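PDB 3TC3: UV damage endonuclease from Sulfolobus acidocaldarius, which probably acts as a metal-dependent endonuclease in DNA repair, cutting DNA at ultraviolet-induced lesions. Local coordinates for residues 241-252 and 280-288. Sequence-based numbering, arbitrary orientation.
With MN (manganese (II) ion), chain C.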
loop_
_atom_site.group_PDB
_atom_site.type_symbol
_atom_site.label_atom_id
_atom_site.label_comp_id
_atom_site.label_asym_id
_atom_site.label_seq_id
_atom_site.Cartn_x
_atom_site.Cartn_y
_atom_site.Cartn_z
ATOM N N ARG A 241 2.778 -12.168 -11.358
ATOM C CA ARG A 241 1.339 -12.332 -11.753
ATOM C C ARG A 241 0.646 -13.623 -11.282
ATOM O O ARG A 241 -0.531 -13.619 -10.910
ATOM C CB ARG A 241 1.167 -12.171 -13.303
ATOM C CG ARG A 241 -0.236 -12.199 -13.831
ATOM C CD ARG A 241 -0.200 -12.153 -15.410
ATOM N NE ARG A 241 0.408 -10.890 -15.864
ATOM C CZ ARG A 241 -0.172 -9.678 -15.837
ATOM N NH1 ARG A 241 -1.395 -9.493 -15.315
ATOM N NH2 ARG A 241 0.538 -8.649 -16.278
ATOM N N ARG A 242 1.371 -14.730 -11.322
ATOM C CA ARG A 242 0.842 -16.035 -10.942
ATOM C C ARG A 242 0.536 -16.120 -9.414
ATOM O O ARG A 242 -0.122 -17.052 -8.971
ATOM C CB ARG A 242 1.825 -17.097 -11.418
ATOM C CG ARG A 242 2.039 -16.906 -12.894
ATOM C CD ARG A 242 2.635 -18.146 -13.570
ATOM N NE ARG A 242 3.635 -18.862 -12.762
ATOM C CZ ARG A 242 4.942 -18.935 -13.052
ATOM N NH1 ARG A 242 5.438 -18.345 -14.145
ATOM N NH2 ARG A 242 5.761 -19.595 -12.231
ATOM N N THR A 243 1.005 -15.141 -8.620
ATOM C CA THR A 243 0.714 -15.138 -7.194
ATOM C C THR A 243 -0.565 -14.428 -6.853
ATOM O O THR A 243 -0.968 -14.472 -5.710
ATOM C CB THR A 243 1.832 -14.562 -6.336
ATOM O OG1 THR A 243 1.909 -13.143 -6.564
ATOM C CG2 THR A 243 3.214 -15.186 -6.733
ATOM N N TRP A 244 -1.226 -13.852 -7.871
ATOM C CA TRP A 244 -2.506 -13.140 -7.638
ATOM C C TRP A 244 -3.647 -13.940 -8.182
ATOM O O TRP A 244 -3.562 -14.453 -9.287
ATOM C CB TRP A 244 -2.491 -11.753 -8.303
ATOM C CG TRP A 244 -1.515 -10.850 -7.669
ATOM C CD1 TRP A 244 -0.155 -10.834 -7.889
ATOM C CD2 TRP A 244 -1.804 -9.702 -6.838
ATOM N NE1 TRP A 244 0.443 -9.788 -7.147
ATOM C CE2 TRP A 244 -0.501 -9.088 -6.511
ATOM C CE3 TRP A 244 -2.945 -9.175 -6.271
ATOM C CZ2 TRP A 244 -0.372 -8.003 -5.636
ATOM C CZ3 TRP A 244 -2.800 -8.049 -5.433
ATOM C CH2 TRP A 244 -1.540 -7.500 -5.121
ATOM N N LYS A 245 -4.765 -13.873 -7.501
ATOM C CA LYS A 245 -5.951 -14.513 -8.098
ATOM C C LYS A 245 -6.655 -13.499 -9.014
ATOM O O LYS A 245 -7.259 -13.859 -10.020
ATOM C CB LYS A 245 -6.861 -15.089 -6.998
ATOM C CG LYS A 245 -6.448 -16.547 -6.718
ATOM C CD LYS A 245 -7.138 -17.153 -5.517
ATOM C CE LYS A 245 -6.377 -18.409 -5.073
ATOM N NZ LYS A 245 -5.230 -17.946 -4.221
ATOM N N ASP A 246 -6.502 -12.208 -8.668
ATOM C CA ASP A 246 -7.103 -11.110 -9.442
ATOM C C ASP A 246 -5.983 -10.308 -10.162
ATOM O O ASP A 246 -4.863 -10.786 -10.307
ATOM C CB ASP A 246 -7.994 -10.216 -8.532
ATOM C CG ASP A 246 -7.327 -9.847 -7.208
ATOM O OD1 ASP A 246 -6.143 -10.179 -7.012
ATOM O OD2 ASP A 246 -7.975 -9.229 -6.325
ATOM N N ARG A 247 -6.264 -9.095 -10.627
ATOM C CA ARG A 247 -5.254 -8.360 -11.280
ATOM C C ARG A 247 -4.121 -7.964 -10.274
ATOM O O ARG A 247 -4.375 -7.453 -9.190
ATOM C CB ARG A 247 -5.892 -7.107 -11.854
ATOM C CG ARG A 247 -4.973 -6.332 -12.695
ATOM C CD ARG A 247 -5.590 -5.029 -13.070
ATOM N NE ARG A 247 -6.589 -5.214 -14.092
ATOM C CZ ARG A 247 -7.258 -4.222 -14.640
ATOM N NH1 ARG A 247 -7.049 -2.958 -14.267
ATOM N NH2 ARG A 247 -8.124 -4.503 -15.577
ATOM N N PRO A 248 -2.867 -8.122 -10.680
ATOM C CA PRO A 248 -1.778 -7.675 -9.767
ATOM C C PRO A 248 -1.721 -6.221 -9.518
ATOM O O PRO A 248 -2.160 -5.401 -10.364
ATOM C CB PRO A 248 -0.524 -8.106 -10.441
ATOM C CG PRO A 248 -0.922 -8.946 -11.573
ATOM C CD PRO A 248 -2.351 -8.710 -11.927
ATOM N N MET A 249 -1.173 -5.852 -8.354
ATOM C CA MET A 249 -0.753 -4.485 -8.106
ATOM C C MET A 249 0.683 -4.391 -8.266
ATOM O O MET A 249 1.410 -5.294 -7.836
ATOM C CB MET A 249 -1.090 -4.095 -6.705
ATOM C CG MET A 249 -2.567 -4.160 -6.330
ATOM S SD MET A 249 -2.840 -3.804 -4.545
ATOM C CE MET A 249 -4.576 -3.863 -4.458
ATOM N N ILE A 250 1.185 -3.290 -8.855
ATOM C CA ILE A 250 2.610 -3.017 -8.873
ATOM C C ILE A 250 2.875 -1.636 -8.289
ATOM O O ILE A 250 2.020 -0.725 -8.369
ATOM C CB ILE A 250 3.284 -3.141 -10.230
ATOM C CG1 ILE A 250 2.764 -2.197 -11.221
ATOM C CG2 ILE A 250 3.023 -4.568 -10.843
ATOM C CD1 ILE A 250 3.381 -2.441 -12.640
ATOM N N ASP A 251 4.029 -1.460 -7.678
ATOM C CA ASP A 251 4.496 -0.136 -7.183
ATOM C C ASP A 251 5.497 0.458 -8.136
ATOM O O ASP A 251 6.550 -0.192 -8.412
ATOM C CB ASP A 251 5.152 -0.230 -5.823
ATOM C CG ASP A 251 4.168 -0.457 -4.659
ATOM O OD1 ASP A 251 3.004 -0.159 -4.738
ATOM O OD2 ASP A 251 4.651 -0.833 -3.580
ATOM N N TYR A 252 5.179 1.608 -8.731
ATOM C CA TYR A 252 6.053 2.229 -9.710
ATOM C C TYR A 252 6.772 3.400 -9.050
ATOM O O TYR A 252 6.155 4.339 -8.539
ATOM C CB TYR A 252 5.262 2.724 -10.948
ATOM C CG TYR A 252 6.203 3.459 -11.912
ATOM C CD1 TYR A 252 6.435 4.871 -11.810
ATOM C CD2 TYR A 252 6.853 2.771 -12.935
ATOM C CE1 TYR A 252 7.279 5.532 -12.678
ATOM C CE2 TYR A 252 7.615 3.398 -13.835
ATOM C CZ TYR A 252 7.913 4.778 -13.698
ATOM O OH TYR A 252 8.743 5.345 -14.613
ATOM N N VAL A 280 4.154 -3.724 -20.258
ATOM C CA VAL A 280 3.267 -4.299 -19.254
ATOM C C VAL A 280 1.760 -4.094 -19.629
ATOM O O VAL A 280 1.375 -3.132 -20.347
ATOM C CB VAL A 280 3.675 -3.654 -17.863
ATOM C CG1 VAL A 280 2.728 -3.946 -16.817
ATOM C CG2 VAL A 280 5.073 -4.116 -17.459
ATOM N N ASP A 281 0.869 -4.949 -19.134
ATOM C CA ASP A 281 -0.572 -4.678 -19.195
ATOM C C ASP A 281 -1.294 -5.458 -18.137
ATOM O O ASP A 281 -0.685 -6.306 -17.454
ATOM C CB ASP A 281 -1.197 -4.917 -20.603
ATOM C CG ASP A 281 -2.514 -4.116 -20.855
ATOM O OD1 ASP A 281 -3.144 -3.455 -19.969
ATOM O OD2 ASP A 281 -2.951 -4.099 -22.052
ATOM N N GLU A 282 -2.547 -5.098 -17.915
ATOM C CA GLU A 282 -3.393 -5.869 -17.026
ATOM C C GLU A 282 -2.813 -5.868 -15.597
ATOM O O GLU A 282 -2.584 -6.924 -14.989
ATOM C CB GLU A 282 -3.593 -7.323 -17.589
ATOM C CG GLU A 282 -4.338 -8.227 -16.661
ATOM C CD GLU A 282 -5.853 -8.204 -16.845
ATOM O OE1 GLU A 282 -6.342 -8.510 -17.968
ATOM O OE2 GLU A 282 -6.557 -7.932 -15.827
ATOM N N VAL A 283 -2.523 -4.661 -15.104
ATOM C CA VAL A 283 -1.918 -4.460 -13.755
ATOM C C VAL A 283 -2.385 -3.123 -13.253
ATOM O O VAL A 283 -2.669 -2.195 -14.055
ATOM C CB VAL A 283 -0.396 -4.434 -13.731
ATOM C CG1 VAL A 283 0.273 -5.707 -14.129
ATOM C CG2 VAL A 283 0.185 -3.289 -14.630
ATOM N N ASP A 284 -2.602 -2.983 -11.947
ATOM C CA ASP A 284 -2.911 -1.670 -11.316
ATOM C C ASP A 284 -1.628 -1.067 -10.766
ATOM O O ASP A 284 -0.920 -1.765 -10.100
ATOM C CB ASP A 284 -3.956 -1.917 -10.241
ATOM C CG ASP A 284 -5.325 -2.290 -10.878
ATOM O OD1 ASP A 284 -5.540 -1.919 -12.060
ATOM O OD2 ASP A 284 -6.067 -2.909 -10.133
ATOM N N ILE A 285 -1.331 0.148 -11.187
ATOM C CA ILE A 285 -0.023 0.777 -10.952
ATOM C C ILE A 285 -0.131 1.867 -9.858
ATOM O O ILE A 285 -0.849 2.867 -10.047
ATOM C CB ILE A 285 0.508 1.428 -12.204
ATOM C CG1 ILE A 285 0.725 0.423 -13.310
ATOM C CG2 ILE A 285 1.881 2.089 -11.952
ATOM C CD1 ILE A 285 1.026 1.143 -14.720
ATOM N N MET A 286 0.569 1.660 -8.737
ATOM C CA MET A 286 0.573 2.686 -7.671
ATOM C C MET A 286 1.797 3.535 -7.786
ATOM O O MET A 286 2.951 3.004 -7.754
ATOM C CB MET A 286 0.652 1.971 -6.315
ATOM C CG MET A 286 0.609 2.969 -5.093
ATOM S SD MET A 286 -0.799 4.101 -5.085
ATOM C CE MET A 286 -2.148 2.912 -5.023
ATOM N N LEU A 287 1.651 4.824 -8.061
ATOM C CA LEU A 287 2.821 5.725 -8.178
ATOM C C LEU A 287 3.400 6.181 -6.901
ATOM O O LEU A 287 2.666 6.746 -6.060
ATOM C CB LEU A 287 2.456 6.982 -9.010
ATOM C CG LEU A 287 1.778 6.630 -10.316
ATOM C CD1 LEU A 287 1.305 7.950 -11.004
ATOM C CD2 LEU A 287 2.760 5.900 -11.307
ATOM N N GLU A 288 4.626 5.815 -6.621
ATOM C CA GLU A 288 5.241 6.222 -5.336
ATOM C C GLU A 288 6.302 7.279 -5.631
ATOM O O GLU A 288 7.523 6.985 -5.905
ATOM C CB GLU A 288 5.957 4.993 -4.730
ATOM C CG GLU A 288 4.983 3.914 -4.306
ATOM C CD GLU A 288 5.647 2.816 -3.499
ATOM O OE1 GLU A 288 6.768 2.393 -3.909
ATOM O OE2 GLU A 288 5.015 2.319 -2.571
HETATM MN MN MN C . 7.183 0.262 -3.195
HETATM O O HOH W 1 6.142 0.614 -1.073
#
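The last beta-alpha-beta unit of the TIM barrel pairs parallel strands 249-252 and 283-287, and the metal site sits at their C-terminal ends. Five backbone bonds zip the strands, from Asp284 N to Pro248 O (2.9 Å) through Met286 N to Ile250 O (2.8 Å) to Glu288 N on Tyr252 O. Ile250 and Ile285 lie side by side, CG1 to CG1, beneath helix 270-279, where Tyr252 CB also rests on Ile285 CG2. At the N-terminal end the guanidinium of Arg247 spans two carboxylates: NH1 meets Asp284 OD1 (2.9 Å) on its syn side, while NE reaches Glu282 OE2 (3.2 Å) from above the carboxylate plane. Its CG stands anti to the backbone N (chi1 -173°) and the chain bends at chi3, turning the guanidinium between both acids. Asp284 OD2 also pairs with Arg23 and Arg117. A leucine in place of Arg247 would probably leave Glu282 without this mate and its carboxylate freer to turn. Arg241 NH1 and NH2 grip the carbonyls Glu282 O (2.8 Å) and Asp281 O. At the other end Glu288 OE1 binds manganese at 2.3 Å, and Asp251 OD2 makes a longer bond of 2.8 Å; Glu195 and Asp220 complete the protein ligands. Gln160 is a further polar partner of the Asp251 carboxylate. The two carboxylates stack, Asp251 OD2 only 3.3 Å from Glu288 OE2, a like-charge approach that the cation and Arg78, salt-bridged to both, are likely to offset.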